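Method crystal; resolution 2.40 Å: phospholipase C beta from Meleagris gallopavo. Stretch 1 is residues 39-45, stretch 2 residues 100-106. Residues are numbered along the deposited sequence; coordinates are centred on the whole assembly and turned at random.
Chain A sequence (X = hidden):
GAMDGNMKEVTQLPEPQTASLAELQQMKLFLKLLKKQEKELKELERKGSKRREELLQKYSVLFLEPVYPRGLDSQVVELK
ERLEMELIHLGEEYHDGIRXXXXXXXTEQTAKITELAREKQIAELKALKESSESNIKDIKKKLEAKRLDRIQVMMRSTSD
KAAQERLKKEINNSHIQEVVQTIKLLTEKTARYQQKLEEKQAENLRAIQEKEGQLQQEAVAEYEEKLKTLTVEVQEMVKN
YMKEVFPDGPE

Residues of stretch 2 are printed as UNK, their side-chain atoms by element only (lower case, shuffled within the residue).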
# COMPACT_ATOMS: atom_id res chain seq x y z
N LYS A 39 -16.90 21.90 -1.12
CA LYS A 39 -17.81 22.54 -2.07
C LYS A 39 -19.03 21.65 -2.14
O LYS A 39 -20.17 22.12 -2.14
CB LYS A 39 -17.16 22.64 -3.45
CG LYS A 39 -16.00 23.63 -3.52
CD LYS A 39 -16.48 25.06 -3.37
CE LYS A 39 -17.44 25.44 -4.50
NZ LYS A 39 -16.81 25.33 -5.86
N GLU A 40 -18.79 20.34 -2.22
CA GLU A 40 -19.86 19.36 -2.29
C GLU A 40 -20.79 19.43 -1.08
O GLU A 40 -22.00 19.21 -1.21
CB GLU A 40 -19.28 17.94 -2.40
CG GLU A 40 -18.61 17.64 -3.73
CD GLU A 40 -17.92 16.27 -3.73
OE1 GLU A 40 -18.56 15.29 -3.27
OE2 GLU A 40 -16.76 16.17 -4.20
N LEU A 41 -20.24 19.72 0.10
CA LEU A 41 -21.05 19.81 1.30
C LEU A 41 -22.00 21.01 1.29
O LEU A 41 -23.09 20.95 1.86
CB LEU A 41 -20.17 19.88 2.55
CG LEU A 41 -19.30 18.68 2.93
CD1 LEU A 41 -18.60 18.97 4.26
CD2 LEU A 41 -20.15 17.43 3.05
N LYS A 42 -21.58 22.11 0.66
CA LYS A 42 -22.41 23.31 0.60
C LYS A 42 -23.51 23.15 -0.44
O LYS A 42 -24.61 23.69 -0.27
CB LYS A 42 -21.56 24.54 0.29
CG LYS A 42 -20.57 24.86 1.39
CD LYS A 42 -19.71 26.08 1.07
CE LYS A 42 -18.68 26.32 2.17
NZ LYS A 42 -17.80 27.48 1.88
N GLU A 43 -23.22 22.40 -1.50
CA GLU A 43 -24.20 22.13 -2.55
C GLU A 43 -25.32 21.27 -1.98
O GLU A 43 -26.50 21.51 -2.27
CB GLU A 43 -23.52 21.42 -3.71
CG GLU A 43 -22.43 22.25 -4.38
CD GLU A 43 -21.67 21.48 -5.45
OE1 GLU A 43 -22.33 20.96 -6.38
OE2 GLU A 43 -20.43 21.40 -5.35
N LEU A 44 -24.95 20.27 -1.19
CA LEU A 44 -25.93 19.40 -0.55
C LEU A 44 -26.80 20.24 0.37
O LEU A 44 -28.01 20.02 0.49
CB LEU A 44 -25.24 18.31 0.29
CG LEU A 44 -24.54 17.14 -0.39
CD1 LEU A 44 -23.81 16.31 0.66
CD2 LEU A 44 -25.56 16.30 -1.15
N GLU A 45 -26.18 21.21 1.02
CA GLU A 45 -26.89 22.10 1.93
C GLU A 45 -27.86 22.99 1.15
O GLU A 45 -28.91 23.36 1.67
CB GLU A 45 -25.89 22.96 2.70
CG GLU A 45 -26.55 23.94 3.66
CD GLU A 45 -25.55 24.87 4.29
OE1 GLU A 45 -25.96 25.75 5.08
OE2 GLU A 45 -24.34 24.73 4.00
N UNK A 100 -23.45 9.95 4.70
CA UNK A 100 -22.90 9.16 3.60
C UNK A 100 -21.87 9.92 2.77
O UNK A 100 -20.90 9.35 2.32
n UNK A 100 -27.49 9.37 -0.14
n UNK A 100 -26.62 7.24 -0.33
c UNK A 100 -26.93 8.30 0.42
n UNK A 100 -26.65 8.28 1.71
c UNK A 100 -24.98 7.68 3.39
c UNK A 100 -24.02 8.65 2.70
c UNK A 100 -26.00 7.17 2.39
N UNK A 101 -22.09 11.22 2.57
CA UNK A 101 -21.13 11.99 1.79
C UNK A 101 -19.87 12.19 2.61
O UNK A 101 -18.76 12.03 2.09
n UNK A 101 -21.29 13.03 -1.58
c UNK A 101 -21.71 13.35 1.38
c UNK A 101 -20.23 13.44 -0.67
n UNK A 101 -22.75 13.33 -3.34
c UNK A 101 -21.75 13.77 -2.58
c UNK A 101 -20.76 14.22 0.53
n UNK A 101 -21.23 14.97 -2.81
N UNK A 102 -20.03 12.56 3.89
CA UNK A 102 -18.87 12.76 4.77
C UNK A 102 -17.97 11.52 4.67
O UNK A 102 -16.81 11.61 4.26
c UNK A 102 -19.99 14.23 6.60
c UNK A 102 -19.30 12.93 6.23
n UNK A 102 -19.86 16.67 8.43
c UNK A 102 -19.72 16.70 6.95
c UNK A 102 -19.10 15.43 6.38
N UNK A 103 -18.52 10.37 5.04
CA UNK A 103 -17.77 9.13 4.99
C UNK A 103 -17.17 8.89 3.61
O UNK A 103 -16.07 8.34 3.48
o UNK A 103 -21.04 6.99 7.69
c UNK A 103 -19.84 6.89 7.36
c UNK A 103 -19.14 8.11 6.84
o UNK A 103 -19.19 5.83 7.43
c UNK A 103 -18.67 7.97 5.41
N UNK A 104 -17.88 9.32 2.57
CA UNK A 104 -17.40 9.15 1.20
C UNK A 104 -16.14 10.02 1.08
O UNK A 104 -15.18 9.63 0.42
c UNK A 104 -18.46 9.63 0.21
c UNK A 104 -17.05 8.67 -1.67
o UNK A 104 -16.36 7.77 -1.18
c UNK A 104 -18.44 8.95 -1.16
n UNK A 104 -16.61 9.46 -2.66
N UNK A 105 -16.16 11.19 1.71
CA UNK A 105 -15.00 12.08 1.67
C UNK A 105 -13.84 11.41 2.42
O UNK A 105 -12.66 11.55 2.04
c UNK A 105 -15.29 13.44 2.32
c UNK A 105 -16.26 14.30 1.57
n UNK A 105 -17.76 15.76 0.91
n UNK A 105 -16.22 14.45 0.20
c UNK A 105 -17.24 15.13 2.01
c UNK A 105 -17.13 15.33 -0.17
N UNK A 106 -14.17 10.69 3.48
CA UNK A 106 -13.15 10.00 4.26
C UNK A 106 -12.45 8.96 3.37
O UNK A 106 -11.22 8.84 3.37
c UNK A 106 -13.79 9.33 5.48

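Two helical segments of one chain pack almost antiparallel here, their axes 170° apart in direction and 10.9 Å away at closest approach.

Position 100 carries seven side-chain atoms: three carbons, a nitrogen, then a carbon bearing two more nitrogens. That is a guanidinium on a three-carbon stem. It lies out of reach of stretch 1, and its exposure suits a permanent charge. The residue is Arg100.

Position 101 repeats the pattern, three carbons, a nitrogen and a carbon with two nitrogens, but its CA-to-CB bond points toward stretch 1. One terminal nitrogen lies 2.7 Å from OE1 of Glu40, and a stem carbon sits 3.7 Å from CD1 of Leu44. A long side chain with an apolar stem and a charged end meets both demands: this is Arg101. Its chi2 and chi3 are both p, so the chain bends rather than extends. The guanidinium lies oblique to the carboxylate oxygen, and NH1 forms a salt bridge with OE1 of Glu40.

Position 102 has four carbons in a row ending in nitrogen, unbranched. The CA-to-CB bond runs sideways, yet the last carbon comes within 3.7 Å of CD1 of Leu41. This is Lys102; its CE supplies the apolar contact, while NZ is hydrogen-bonded elsewhere in the structure.

Position 103 shows three carbons, the third carrying two oxygens, and is out of reach of stretch 1. The carboxylate identifies Glu103, whose OE2 is hydrogen-bonded elsewhere in the structure; a charged group suits this partly exposed site, where it can keep solvent or a polar partner.

Position 104 has three carbons, the last bearing one oxygen and one nitrogen, an amide. Though its CA-to-CB bond points toward stretch 1, the side chain makes no contact with it. At this exposed site the polar, uncharged group of Gln104 is readily accommodated.

Position 105 has one carbon leading to a five-membered ring of three carbons and two nitrogens, an imidazole. A ring carbon lies 3.4 Å from OE1 of Glu40 and a ring nitrogen 3.6 Å from CD2 of Leu41, both partners meeting the ring at its edge. This is His105, buried, with CE1 facing the carboxylate and NE2 the leucine. The flat ring fits beside both.

Position 106 has a single side-chain carbon and makes no contact with stretch 1. The small methyl of Ala106 suits its buried setting.

The contact, burying 312 Å² in all, combines one salt bridge with apolar packing. Leu41 touches Arg101, Lys102 and His105, Leu44 packs on the stem of Arg101, and Glu40 meets both Arg101 and His105.

Stretch 2 100-106: RRKEQHA
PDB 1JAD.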